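Local coordinates for protein LbaCas13a H328A (C2c2) (Lachnospiraceae bacterium NK4A179, PDB 5WLH) that binds a CRISPR guide RNA, probably matures it from its precursor, and as an A-cleaving Cas13a nuclease probably cuts RNA that the guide recognises, at residues A138-G143 and A147-L152; V173-I178 and G198-L203; A509-S514 and E1250-Y1255; E629-R634 and V909-S914. All coordinates share one frame; numbering follows the deposited sequence.

Contact 1: A138-G143 and A147-L152; sequences AFETCG and ATAERL
Ala-149 and Leu-152, about one turn apart on helix 146-155, both pack against Phe-139, in a loop-on-helix contact of the helical N-terminal region that includes a CH-pi interaction. The loop after helix 115-130 makes a short 3-10 turn here and folds back on the helix that follows it. Taking that helix in order, the methyl of Ala-149 comes first: it points at the turn, with its CB 3.5 Å from CB of Phe-139. The carboxylate of Glu-140 reaches the same methyl because its chain bends at chi2 (81°), placing OE1 3.4 Å from Ala-149 CB. So small a residue allows close backbones, the CA atoms of Phe-139 and Ala-149 being 4.9 Å apart. Leu-152 follows, its side chain crossing that of Phe-139 at about a right angle. Tyr-121 stacks with the Phe-139 ring, and Ala-117 and Phe-118 touch Leu-152, tying both residues to helix 115-130. Cutting Phe-139 back to an alanine would probably open a gap beside Leu-152 and leave Tyr-121 without its stacking mate. Leu-152 CB lies almost squarely over one face of the phenyl ring, 3.6 Å from its centroid, while CD1 of the leucine lies 3.8 Å from CD1 of Phe-139.

Contact 2: V173-I178 and G198-L203; sequences VSEDII and GLKKLL
Ile-178 and Leu-203 lie alongside each other, pointing opposite ways, where helix 175-185 packs on helix 193-206, and the isoleucine shows how a branched side chain spreads over its neighbour. Its CB points at the other helix. From there CG1 comes within 4.1 Å of Leu-203 CB, and CG2, the branch anti to the backbone N, meets Leu-203 CD1 at 3.9 Å. The other branch ends in CD1, which rests 3.9 Å from Leu-203 CB and also lies near the leucine carbonyl oxygen. CG2 has a looser neighbour in CG of Lys-200.

The lysine continues the contact toward its polar side. Its CG is anti to the backbone N (chi1 170°), and the chain reaches across until CE packs 3.5 Å from CG of Glu-175. NZ forms a salt bridge with Glu-175 OE2 at 3.1 Å, although as a hydrogen bond it is weak; the stronger partner of the ammonium is Asp-179. The carboxylates of Glu-175 and Asp-179 lie close together, and the lysine charge would be expected to ease their repulsion. Ser-174 is the N-cap of the first helix, its OG accepting from Ile-177 N at 3.1 Å. Aliphatic side chains packed inside, with an ion pair at the more exposed side, are typical of amphipathic helices packed together in a helical region of the chain.

Contact 3: A509-S514 and E1250-Y1255; sequences AARHLS and EHFRYY
Arg-511 lies across Phe-1252, its aliphatic stem over the aromatic face and its guanidinium further along, above the phenylalanine CB. The stem makes the central contact: CG of Arg-511 stands 3.8 Å from the centroid of the Phe-1252 ring, displaced toward the rim. The guanidinium runs nearly parallel to that ring, the planes 12° apart, and NH1 comes to 3.7 Å from Phe-1252 CB. NH2 reaches on to CB of Tyr-1255, at 3.4 Å. With CG anti to the backbone N and a bend at chi2 (56°), the arginine is carried along the phenylalanine instead of straight past it.

In the next shell, Phe-508 meets the Phe-1252 ring edge-to-face, Gln-1119 and Ile-1123 of helix 1106-1145 touch it, and NE of Arg-511 forms a salt bridge with Glu-1049. The backbone sets the position of the phenylalanine: with positive phi (60°), Phe-1252 is the C-prime residue of a Schellman motif that ends helix 1239-1250. Arg-1246 on that helix and His-1251 just past its end have the spacing of the R-X4-H signature of HEPN ribonucleases, which is consistent with this segment holding part of the nuclease centre. The chemistry is divided along one side chain: methylenes supply the CH-pi packing, while the positive charge is probably balanced largely by Glu-1049.

Contact 4: E629-R634 and V909-S914; sequences EHETER and VSRFLS
Glu-631 and Arg-911 form a bidentate, side-on salt bridge between helix 621-632 and the end of helix 901-911. The two side chains reach toward each other across the gap between the helices, and carboxylate and guanidinium are nearly coplanar, 6° apart, so each oxygen faces its own nitrogen. NE of Arg-911 donates to Glu-631 OE1 at 2.8 Å with an N-H...O angle of 156°, and NH2 donates to OE2, also at 2.8 Å. Both oxygens are met on their syn side. A bend at chi2 (65°) in Arg-911 brings this edge of the guanidinium round to the acid. OE1 has a second donor in the hydroxyl of Tyr-907, so this buried carboxylate receives three hydrogen bonds.

Around the pair, Leu-973 of helix 960-974 touches both residues, and Phe-567 and Trp-573 touch the glutamate. A lysine in place of Arg-911 would probably lose the paired grip, leaving one glutamate oxygen without its arginine N-H and the carboxylate freer to turn. Arg-634 brings a second positive charge close, its NH1 4.2 Å from Arg-911 NH2, which would be expected to favour the ionised form of Glu-631. Between the two arginines a water serves as shared acceptor: its oxygen lies 2.9 Å from Arg-634 NH1 and, in a weak bond, 3.4 Å from Arg-911 NH2.

The four contacts fall into two groups on opposite sides of the chain's centre. Contacts 1 and 2 lie in series in the N-terminal helical region, their centres about 30 Å apart. Contacts 3 and 4 form the other group: their centres are about 20 Å apart, both segments of contact 4 fall between the two segments of contact 3 along the chain, and they touch directly, His-512 ND1 making a probable hydrogen bond of 2.6 Å to Phe-912 O. Contact 1 lies about 79 Å from contact 3, centre to centre. Contact 4 comes nearest the bound RNA, about 6 Å between closest atoms, against about 12 Å for contacts 2 and 3; contact 3 includes the histidine of a probable HEPN motif.

Contact 1: A138-G143 and A147-L152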
loop_
_atom_site.group_PDB
_atom_site.type_symbol
_atom_site.label_atom_id
_atom_site.label_comp_id
_atom_site.label_asym_id
_atom_site.label_seq_id
_atom_site.Cartn_x
_atom_site.Cartn_y
_atom_site.Cartn_z
ATOM N N ALA A 138 -51.437 1.621 -15.087
ATOM C CA ALA A 138 -52.507 0.701 -15.450
ATOM C C ALA A 138 -52.041 -0.173 -16.607
ATOM O O ALA A 138 -51.397 0.309 -17.545
ATOM C CB ALA A 138 -53.777 1.457 -15.840
ATOM N N PHE A 139 -52.359 -1.463 -16.537
ATOM C CA PHE A 139 -51.839 -2.378 -17.547
ATOM C C PHE A 139 -52.403 -2.104 -18.941
ATOM O O PHE A 139 -51.802 -2.540 -19.930
ATOM C CB PHE A 139 -52.115 -3.819 -17.126
ATOM C CG PHE A 139 -51.086 -4.375 -16.185
ATOM C CD1 PHE A 139 -49.853 -4.790 -16.655
ATOM C CD2 PHE A 139 -51.345 -4.461 -14.827
ATOM C CE1 PHE A 139 -48.900 -5.303 -15.791
ATOM C CE2 PHE A 139 -50.400 -4.971 -13.961
ATOM C CZ PHE A 139 -49.169 -5.395 -14.444
ATOM N N GLU A 140 -53.521 -1.375 -19.042
ATOM C CA GLU A 140 -54.072 -1.027 -20.350
ATOM C C GLU A 140 -53.068 -0.268 -21.208
ATOM O O GLU A 140 -53.087 -0.385 -22.440
ATOM C CB GLU A 140 -55.347 -0.201 -20.179
ATOM C CG GLU A 140 -56.557 -1.008 -19.754
ATOM C CD GLU A 140 -56.591 -1.282 -18.262
ATOM O OE1 GLU A 140 -57.579 -1.892 -17.804
ATOM O OE2 GLU A 140 -55.639 -0.890 -17.549
ATOM N N THR A 141 -52.182 0.506 -20.583
ATOM C CA THR A 141 -51.155 1.258 -21.286
ATOM C C THR A 141 -49.847 0.477 -21.425
ATOM O O THR A 141 -48.810 1.065 -21.750
ATOM C CB THR A 141 -50.917 2.595 -20.580
ATOM O OG1 THR A 141 -50.363 2.361 -19.280
ATOM C CG2 THR A 141 -52.231 3.350 -20.422
ATOM N N CYS A 142 -49.876 -0.834 -21.182
ATOM C CA CYS A 142 -48.737 -1.712 -21.423
ATOM C C CYS A 142 -48.997 -2.671 -22.583
ATOM O O CYS A 142 -48.362 -3.728 -22.667
ATOM C CB CYS A 142 -48.381 -2.487 -20.150
ATOM S SG CYS A 142 -48.124 -1.456 -18.660
ATOM N N GLY A 143 -49.923 -2.320 -23.475
ATOM C CA GLY A 143 -50.246 -3.151 -24.623
ATOM C C GLY A 143 -51.161 -4.319 -24.322
ATOM O O GLY A 143 -50.975 -5.406 -24.885
ATOM N N ALA A 147 -59.630 -6.993 -19.623
ATOM C CA ALA A 147 -59.799 -8.210 -18.838
ATOM C C ALA A 147 -58.454 -8.763 -18.386
ATOM O O ALA A 147 -58.301 -9.194 -17.238
ATOM C CB ALA A 147 -60.575 -9.251 -19.652
ATOM N N THR A 148 -57.460 -8.751 -19.271
ATOM C CA THR A 148 -56.140 -9.233 -18.885
ATOM C C THR A 148 -55.492 -8.294 -17.872
ATOM O O THR A 148 -54.835 -8.747 -16.925
ATOM C CB THR A 148 -55.275 -9.394 -20.134
ATOM O OG1 THR A 148 -55.894 -10.348 -21.010
ATOM C CG2 THR A 148 -53.888 -9.885 -19.771
ATOM N N ALA A 149 -55.694 -6.983 -18.042
ATOM C CA ALA A 149 -55.149 -6.012 -17.100
ATOM C C ALA A 149 -55.617 -6.306 -15.682
ATOM O O ALA A 149 -54.835 -6.216 -14.732
ATOM C CB ALA A 149 -55.546 -4.596 -17.518
ATOM N N GLU A 150 -56.884 -6.693 -15.524
ATOM C CA GLU A 150 -57.386 -7.043 -14.201
ATOM C C GLU A 150 -56.659 -8.255 -13.628
ATOM O O GLU A 150 -56.341 -8.285 -12.434
ATOM C CB GLU A 150 -58.893 -7.302 -14.258
ATOM C CG GLU A 150 -59.628 -6.917 -12.985
ATOM C CD GLU A 150 -59.477 -5.443 -12.650
ATOM O OE1 GLU A 150 -59.681 -4.604 -13.555
ATOM O OE2 GLU A 150 -59.150 -5.125 -11.484
ATOM N N ARG A 151 -56.389 -9.267 -14.458
ATOM C CA ARG A 151 -55.649 -10.430 -13.976
ATOM C C ARG A 151 -54.226 -10.051 -13.576
ATOM O O ARG A 151 -53.746 -10.436 -12.503
ATOM C CB ARG A 151 -55.625 -11.524 -15.042
ATOM C CG ARG A 151 -54.896 -12.773 -14.610
ATOM C CD ARG A 151 -54.783 -13.751 -15.776
ATOM N NE ARG A 151 -54.064 -14.956 -15.395
ATOM C CZ ARG A 151 -53.614 -15.859 -16.258
ATOM N NH1 ARG A 151 -52.963 -16.925 -15.816
ATOM N NH2 ARG A 151 -53.814 -15.691 -17.561
ATOM N N LEU A 152 -53.533 -9.306 -14.436
ATOM C CA LEU A 152 -52.146 -8.944 -14.155
ATOM C C LEU A 152 -52.053 -8.101 -12.893
ATOM O O LEU A 152 -51.222 -8.364 -12.013
ATOM C CB LEU A 152 -51.552 -8.202 -15.352
ATOM C CG LEU A 152 -51.540 -8.996 -16.658
ATOM C CD1 LEU A 152 -50.556 -8.392 -17.678
ATOM C CD2 LEU A 152 -51.193 -10.438 -16.376
#

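Contact 2: V173-I178 and G198-L203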
loop_
_atom_site.group_PDB
_atom_site.type_symbol
_atom_site.label_atom_id
_atom_site.label_comp_id
_atom_site.label_asym_id
_atom_site.label_seq_id
_atom_site.Cartn_x
_atom_site.Cartn_y
_atom_site.Cartn_z
ATOM N N VAL A 173 -45.802 -15.907 13.413
ATOM C CA VAL A 173 -44.696 -14.962 13.449
ATOM C C VAL A 173 -45.150 -13.708 14.178
ATOM O O VAL A 173 -46.329 -13.333 14.154
ATOM C CB VAL A 173 -44.171 -14.634 12.034
ATOM C CG1 VAL A 173 -44.056 -15.903 11.197
ATOM C CG2 VAL A 173 -45.048 -13.605 11.353
ATOM N N SER A 174 -44.208 -13.068 14.856
ATOM C CA SER A 174 -44.452 -11.821 15.563
ATOM C C SER A 174 -43.985 -10.646 14.717
ATOM O O SER A 174 -43.363 -10.812 13.667
ATOM C CB SER A 174 -43.728 -11.823 16.911
ATOM O OG SER A 174 -42.331 -11.994 16.732
ATOM N N GLU A 175 -44.287 -9.439 15.196
ATOM C CA GLU A 175 -43.710 -8.251 14.580
ATOM C C GLU A 175 -42.194 -8.244 14.732
ATOM O O GLU A 175 -41.471 -7.845 13.811
ATOM C CB GLU A 175 -44.314 -6.985 15.188
ATOM C CG GLU A 175 -43.972 -5.722 14.421
ATOM C CD GLU A 175 -44.158 -4.457 15.231
ATOM O OE1 GLU A 175 -45.309 -4.000 15.371
ATOM O OE2 GLU A 175 -43.148 -3.907 15.720
ATOM N N ASP A 176 -41.692 -8.687 15.890
ATOM C CA ASP A 176 -40.249 -8.682 16.117
ATOM C C ASP A 176 -39.539 -9.654 15.185
ATOM O O ASP A 176 -38.420 -9.385 14.732
ATOM C CB ASP A 176 -39.940 -9.015 17.577
ATOM C CG ASP A 176 -38.467 -8.840 17.919
ATOM O OD1 ASP A 176 -37.945 -7.710 17.784
ATOM O OD2 ASP A 176 -37.829 -9.837 18.314
ATOM N N ILE A 177 -40.165 -10.794 14.894
ATOM C CA ILE A 177 -39.627 -11.692 13.878
ATOM C C ILE A 177 -39.565 -10.983 12.530
ATOM O O ILE A 177 -38.570 -11.083 11.802
ATOM C CB ILE A 177 -40.470 -12.974 13.803
ATOM C CG1 ILE A 177 -40.251 -13.832 15.053
ATOM C CG2 ILE A 177 -40.147 -13.751 12.538
ATOM C CD1 ILE A 177 -41.356 -14.829 15.303
ATOM N N ILE A 178 -40.622 -10.246 12.186
ATOM C CA ILE A 178 -40.639 -9.503 10.929
ATOM C C ILE A 178 -39.543 -8.442 10.928
ATOM O O ILE A 178 -38.792 -8.295 9.954
ATOM C CB ILE A 178 -42.033 -8.892 10.697
ATOM C CG1 ILE A 178 -43.026 -9.995 10.319
ATOM C CG2 ILE A 178 -41.971 -7.803 9.631
ATOM C CD1 ILE A 178 -44.485 -9.598 10.427
ATOM N N GLY A 198 -43.049 -0.407 3.375
ATOM C CA GLY A 198 -44.060 -1.097 2.592
ATOM C C GLY A 198 -44.029 -2.596 2.821
ATOM O O GLY A 198 -45.074 -3.245 2.964
ATOM N N LEU A 199 -42.826 -3.164 2.891
ATOM C CA LEU A 199 -42.713 -4.598 3.121
ATOM C C LEU A 199 -43.209 -4.972 4.508
ATOM O O LEU A 199 -43.937 -5.958 4.671
ATOM C CB LEU A 199 -41.260 -5.029 2.942
ATOM C CG LEU A 199 -40.950 -6.483 3.265
ATOM C CD1 LEU A 199 -41.909 -7.412 2.513
ATOM C CD2 LEU A 199 -39.508 -6.747 2.866
ATOM N N LYS A 200 -42.821 -4.199 5.522
ATOM C CA LYS A 200 -43.297 -4.484 6.868
ATOM C C LYS A 200 -44.821 -4.454 6.933
ATOM O O LYS A 200 -45.443 -5.338 7.529
ATOM C CB LYS A 200 -42.711 -3.490 7.861
ATOM C CG LYS A 200 -43.376 -3.613 9.225
ATOM C CD LYS A 200 -42.448 -3.272 10.351
ATOM C CE LYS A 200 -43.067 -3.701 11.675
ATOM N NZ LYS A 200 -42.263 -3.184 12.804
ATOM N N LYS A 201 -45.432 -3.446 6.316
ATOM C CA LYS A 201 -46.887 -3.333 6.315
ATOM C C LYS A 201 -47.521 -4.536 5.638
ATOM O O LYS A 201 -48.507 -5.097 6.133
ATOM C CB LYS A 201 -47.293 -2.043 5.603
ATOM C CG LYS A 201 -48.785 -1.780 5.478
ATOM C CD LYS A 201 -49.014 -0.269 5.269
ATOM C CE LYS A 201 -50.494 0.075 5.080
ATOM N NZ LYS A 201 -50.679 1.520 4.706
ATOM N N LEU A 202 -46.945 -4.953 4.512
ATOM C CA LEU A 202 -47.416 -6.139 3.812
ATOM C C LEU A 202 -47.298 -7.384 4.684
ATOM O O LEU A 202 -48.230 -8.194 4.747
ATOM C CB LEU A 202 -46.616 -6.308 2.525
ATOM C CG LEU A 202 -46.718 -7.633 1.785
ATOM C CD1 LEU A 202 -48.074 -7.747 1.201
ATOM C CD2 LEU A 202 -45.666 -7.683 0.683
ATOM N N LEU A 203 -46.164 -7.553 5.369
ATOM C CA LEU A 203 -45.971 -8.750 6.185
ATOM C C LEU A 203 -46.891 -8.754 7.398
ATOM O O LEU A 203 -47.367 -9.814 7.822
ATOM C CB LEU A 203 -44.515 -8.857 6.631
ATOM C CG LEU A 203 -43.563 -9.232 5.495
ATOM C CD1 LEU A 203 -42.117 -9.029 5.931
ATOM C CD2 LEU A 203 -43.816 -10.678 5.082
#

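Contact 3: A509-S514 and E1250-Y1255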
loop_
_atom_site.group_PDB
_atom_site.type_symbol
_atom_site.label_atom_id
_atom_site.label_comp_id
_atom_site.label_asym_id
_atom_site.label_seq_id
_atom_site.Cartn_x
_atom_site.Cartn_y
_atom_site.Cartn_z
ATOM N N ALA A 509 19.663 2.536 3.155
ATOM C CA ALA A 509 21.063 2.368 2.796
ATOM C C ALA A 509 21.908 3.415 3.500
ATOM O O ALA A 509 22.984 3.106 4.030
ATOM C CB ALA A 509 21.238 2.473 1.279
ATOM N N ALA A 510 21.421 4.658 3.525
ATOM C CA ALA A 510 22.128 5.725 4.230
ATOM C C ALA A 510 22.230 5.419 5.716
ATOM O O ALA A 510 23.295 5.572 6.328
ATOM C CB ALA A 510 21.417 7.060 3.993
ATOM N N ARG A 511 21.120 4.985 6.320
ATOM C CA ARG A 511 21.137 4.594 7.725
ATOM C C ARG A 511 22.178 3.511 7.984
ATOM O O ARG A 511 22.996 3.621 8.911
ATOM C CB ARG A 511 19.743 4.110 8.150
ATOM C CG ARG A 511 19.707 3.576 9.576
ATOM C CD ARG A 511 20.226 4.649 10.545
ATOM N NE ARG A 511 20.067 4.247 11.940
ATOM C CZ ARG A 511 20.272 5.064 12.966
ATOM N NH1 ARG A 511 20.657 6.321 12.747
ATOM N NH2 ARG A 511 20.092 4.630 14.204
ATOM N N HIS A 512 22.159 2.439 7.183
ATOM C CA HIS A 512 23.090 1.346 7.429
ATOM C C HIS A 512 24.533 1.806 7.276
ATOM O O HIS A 512 25.380 1.497 8.120
ATOM C CB HIS A 512 22.778 0.168 6.519
ATOM C CG HIS A 512 21.421 -0.402 6.773
ATOM N ND1 HIS A 512 20.715 -1.116 5.831
ATOM C CD2 HIS A 512 20.631 -0.335 7.868
ATOM C CE1 HIS A 512 19.548 -1.472 6.338
ATOM N NE2 HIS A 512 19.472 -1.008 7.573
ATOM N N LEU A 513 24.836 2.544 6.211
ATOM C CA LEU A 513 26.207 3.024 6.045
ATOM C C LEU A 513 26.602 3.954 7.184
ATOM O O LEU A 513 27.750 3.937 7.641
ATOM C CB LEU A 513 26.365 3.738 4.706
ATOM C CG LEU A 513 27.749 4.354 4.412
ATOM C CD1 LEU A 513 28.878 3.339 4.605
ATOM C CD2 LEU A 513 27.765 4.891 3.005
ATOM N N SER A 514 25.672 4.788 7.643
ATOM C CA SER A 514 26.002 5.733 8.708
ATOM C C SER A 514 26.164 5.036 10.053
ATOM O O SER A 514 26.907 5.521 10.917
ATOM C CB SER A 514 24.923 6.813 8.802
ATOM O OG SER A 514 23.900 6.457 9.707
ATOM N N GLU A 1250 12.801 10.233 8.948
ATOM C CA GLU A 1250 13.757 9.913 7.893
ATOM C C GLU A 1250 15.189 9.906 8.404
ATOM O O GLU A 1250 16.053 9.241 7.816
ATOM C CB GLU A 1250 13.631 10.877 6.718
ATOM C CG GLU A 1250 14.429 10.364 5.519
ATOM C CD GLU A 1250 13.962 10.923 4.202
ATOM O OE1 GLU A 1250 13.074 11.794 4.218
ATOM O OE2 GLU A 1250 14.478 10.474 3.153
ATOM N N HIS A 1251 15.469 10.646 9.465
ATOM C CA HIS A 1251 16.785 10.611 10.075
ATOM C C HIS A 1251 16.906 9.550 11.149
ATOM O O HIS A 1251 17.924 9.524 11.851
ATOM C CB HIS A 1251 17.140 11.972 10.670
ATOM C CG HIS A 1251 17.074 13.078 9.673
ATOM N ND1 HIS A 1251 16.860 14.390 10.030
ATOM C CD2 HIS A 1251 17.187 13.063 8.324
ATOM C CE1 HIS A 1251 16.849 15.140 8.942
ATOM N NE2 HIS A 1251 17.040 14.358 7.893
ATOM N N PHE A 1252 15.896 8.687 11.304
ATOM C CA PHE A 1252 16.001 7.540 12.188
ATOM C C PHE A 1252 16.271 7.975 13.630
ATOM O O PHE A 1252 16.960 7.275 14.371
ATOM C CB PHE A 1252 17.083 6.565 11.685
ATOM C CG PHE A 1252 16.675 5.806 10.427
ATOM C CD1 PHE A 1252 16.633 6.446 9.186
ATOM C CD2 PHE A 1252 16.296 4.478 10.498
ATOM C CE1 PHE A 1252 16.239 5.757 8.034
ATOM C CE2 PHE A 1252 15.896 3.772 9.345
ATOM C CZ PHE A 1252 15.865 4.412 8.120
ATOM N N ARG A 1253 15.735 9.138 14.021
ATOM C CA ARG A 1253 16.014 9.669 15.357
ATOM C C ARG A 1253 15.423 8.784 16.445
ATOM O O ARG A 1253 15.953 8.739 17.560
ATOM C CB ARG A 1253 15.468 11.091 15.492
ATOM C CG ARG A 1253 15.984 12.078 14.455
ATOM C CD ARG A 1253 17.497 12.251 14.568
ATOM N NE ARG A 1253 17.910 12.531 15.941
ATOM C CZ ARG A 1253 19.126 12.284 16.420
ATOM N NH1 ARG A 1253 20.055 11.746 15.638
ATOM N NH2 ARG A 1253 19.411 12.564 17.685
ATOM N N TYR A 1254 14.325 8.079 16.143
ATOM C CA TYR A 1254 13.748 7.168 17.124
ATOM C C TYR A 1254 14.800 6.234 17.695
ATOM O O TYR A 1254 14.803 5.940 18.899
ATOM C CB TYR A 1254 12.631 6.361 16.467
ATOM C CG TYR A 1254 12.197 5.150 17.251
ATOM C CD1 TYR A 1254 11.298 5.269 18.297
ATOM C CD2 TYR A 1254 12.646 3.883 16.912
ATOM C CE1 TYR A 1254 10.876 4.160 19.008
ATOM C CE2 TYR A 1254 12.220 2.756 17.610
ATOM C CZ TYR A 1254 11.338 2.907 18.656
ATOM O OH TYR A 1254 10.918 1.797 19.353
ATOM N N TYR A 1255 15.699 5.752 16.842
ATOM C CA TYR A 1255 16.664 4.741 17.236
ATOM C C TYR A 1255 17.796 5.304 18.076
ATOM O O TYR A 1255 18.549 4.523 18.662
ATOM C CB TYR A 1255 17.230 4.045 16.000
ATOM C CG TYR A 1255 16.172 3.232 15.281
ATOM C CD1 TYR A 1255 15.657 2.078 15.864
ATOM C CD2 TYR A 1255 15.661 3.626 14.045
ATOM C CE1 TYR A 1255 14.686 1.316 15.225
ATOM C CE2 TYR A 1255 14.658 2.854 13.398
ATOM C CZ TYR A 1255 14.195 1.705 14.003
ATOM O OH TYR A 1255 13.213 0.926 13.407
#

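Contact 4: E629-R634 and V909-S914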
loop_
_atom_site.group_PDB
_atom_site.type_symbol
_atom_site.label_atom_id
_atom_site.label_comp_id
_atom_site.label_asym_id
_atom_site.label_seq_id
_atom_site.Cartn_x
_atom_site.Cartn_y
_atom_site.Cartn_z
ATOM N N GLU A 629 32.886 -5.085 -10.006
ATOM C CA GLU A 629 33.505 -6.213 -10.693
ATOM C C GLU A 629 34.120 -7.179 -9.689
ATOM O O GLU A 629 34.013 -8.396 -9.846
ATOM C CB GLU A 629 34.556 -5.737 -11.695
ATOM C CG GLU A 629 35.273 -6.897 -12.376
ATOM C CD GLU A 629 36.129 -6.451 -13.536
ATOM O OE1 GLU A 629 36.668 -5.328 -13.460
ATOM O OE2 GLU A 629 36.272 -7.227 -14.511
ATOM N N HIS A 630 34.757 -6.648 -8.644
ATOM C CA HIS A 630 35.343 -7.507 -7.624
ATOM C C HIS A 630 34.280 -8.385 -6.985
ATOM O O HIS A 630 34.509 -9.572 -6.739
ATOM C CB HIS A 630 36.053 -6.650 -6.577
ATOM C CG HIS A 630 36.878 -7.433 -5.602
ATOM N ND1 HIS A 630 36.391 -7.847 -4.380
ATOM C CD2 HIS A 630 38.161 -7.864 -5.662
ATOM C CE1 HIS A 630 37.335 -8.507 -3.732
ATOM N NE2 HIS A 630 38.419 -8.533 -4.489
ATOM N N GLU A 631 33.094 -7.825 -6.741
ATOM C CA GLU A 631 32.025 -8.611 -6.137
ATOM C C GLU A 631 31.454 -9.638 -7.107
ATOM O O GLU A 631 31.100 -10.744 -6.691
ATOM C CB GLU A 631 30.934 -7.675 -5.608
ATOM C CG GLU A 631 31.446 -6.828 -4.470
ATOM C CD GLU A 631 30.417 -6.609 -3.375
ATOM O OE1 GLU A 631 29.436 -5.881 -3.637
ATOM O OE2 GLU A 631 30.598 -7.150 -2.259
ATOM N N THR A 632 31.342 -9.301 -8.397
ATOM C CA THR A 632 30.860 -10.295 -9.355
ATOM C C THR A 632 31.786 -11.501 -9.392
ATOM O O THR A 632 31.328 -12.630 -9.597
ATOM C CB THR A 632 30.732 -9.729 -10.778
ATOM O OG1 THR A 632 32.031 -9.426 -11.314
ATOM C CG2 THR A 632 29.861 -8.506 -10.821
ATOM N N GLU A 633 33.081 -11.283 -9.162
ATOM C CA GLU A 633 34.029 -12.386 -9.240
ATOM C C GLU A 633 33.793 -13.430 -8.159
ATOM O O GLU A 633 34.238 -14.572 -8.312
ATOM C CB GLU A 633 35.457 -11.849 -9.174
ATOM C CG GLU A 633 35.956 -11.344 -10.524
ATOM C CD GLU A 633 37.132 -10.395 -10.402
ATOM O OE1 GLU A 633 37.662 -10.240 -9.280
ATOM O OE2 GLU A 633 37.533 -9.815 -11.434
ATOM N N ARG A 634 33.087 -13.092 -7.080
ATOM C CA ARG A 634 32.861 -14.085 -6.041
ATOM C C ARG A 634 31.527 -14.811 -6.182
ATOM O O ARG A 634 31.291 -15.778 -5.454
ATOM C CB ARG A 634 32.991 -13.454 -4.641
ATOM C CG ARG A 634 32.018 -12.354 -4.275
ATOM C CD ARG A 634 32.368 -11.746 -2.902
ATOM N NE ARG A 634 32.066 -12.674 -1.814
ATOM C CZ ARG A 634 31.417 -12.351 -0.697
ATOM N NH1 ARG A 634 31.014 -11.101 -0.486
ATOM N NH2 ARG A 634 31.190 -13.274 0.228
ATOM N N VAL A 909 23.067 1.401 -3.395
ATOM C CA VAL A 909 21.880 1.497 -2.545
ATOM C C VAL A 909 21.400 0.106 -2.142
ATOM O O VAL A 909 21.189 -0.166 -0.955
ATOM C CB VAL A 909 20.773 2.317 -3.233
ATOM C CG1 VAL A 909 19.445 2.174 -2.473
ATOM C CG2 VAL A 909 21.170 3.775 -3.253
ATOM N N SER A 910 21.256 -0.806 -3.110
ATOM C CA SER A 910 20.749 -2.133 -2.753
ATOM C C SER A 910 21.761 -2.895 -1.913
ATOM O O SER A 910 21.379 -3.671 -1.027
ATOM C CB SER A 910 20.393 -2.939 -4.003
ATOM O OG SER A 910 21.547 -3.266 -4.759
ATOM N N ARG A 911 23.049 -2.647 -2.148
ATOM C CA ARG A 911 24.085 -3.409 -1.465
ATOM C C ARG A 911 24.120 -3.105 0.026
ATOM O O ARG A 911 24.551 -3.952 0.813
ATOM C CB ARG A 911 25.448 -3.118 -2.105
ATOM C CG ARG A 911 26.561 -4.051 -1.649
ATOM C CD ARG A 911 26.329 -5.482 -2.075
ATOM N NE ARG A 911 27.466 -6.311 -1.672
ATOM C CZ ARG A 911 27.573 -6.931 -0.496
ATOM N NH1 ARG A 911 26.605 -6.851 0.414
ATOM N NH2 ARG A 911 28.657 -7.642 -0.232
ATOM N N PHE A 912 23.689 -1.908 0.430
ATOM C CA PHE A 912 23.699 -1.517 1.834
ATOM C C PHE A 912 22.398 -1.851 2.550
ATOM O O PHE A 912 22.178 -1.369 3.663
ATOM C CB PHE A 912 24.008 -0.024 1.956
ATOM C CG PHE A 912 25.474 0.249 2.048
ATOM C CD1 PHE A 912 26.129 0.141 3.262
ATOM C CD2 PHE A 912 26.210 0.522 0.909
ATOM C CE1 PHE A 912 27.481 0.343 3.348
ATOM C CE2 PHE A 912 27.575 0.732 0.985
ATOM C CZ PHE A 912 28.212 0.637 2.207
ATOM N N LEU A 913 21.542 -2.668 1.946
ATOM C CA LEU A 913 20.305 -3.078 2.597
ATOM C C LEU A 913 20.504 -4.384 3.353
ATOM O O LEU A 913 21.463 -5.110 3.130
ATOM C CB LEU A 913 19.197 -3.256 1.562
ATOM C CG LEU A 913 18.834 -2.032 0.732
ATOM C CD1 LEU A 913 17.787 -2.425 -0.309
ATOM C CD2 LEU A 913 18.322 -0.913 1.667
ATOM N N SER A 914 19.577 -4.679 4.265
ATOM C CA SER A 914 19.510 -6.036 4.784
ATOM C C SER A 914 19.125 -6.980 3.645
ATOM O O SER A 914 18.558 -6.543 2.638
ATOM C CB SER A 914 18.479 -6.135 5.909
ATOM O OG SER A 914 17.185 -6.051 5.355
HETATM O O HOH W 1 28.926 -10.593 1.509
#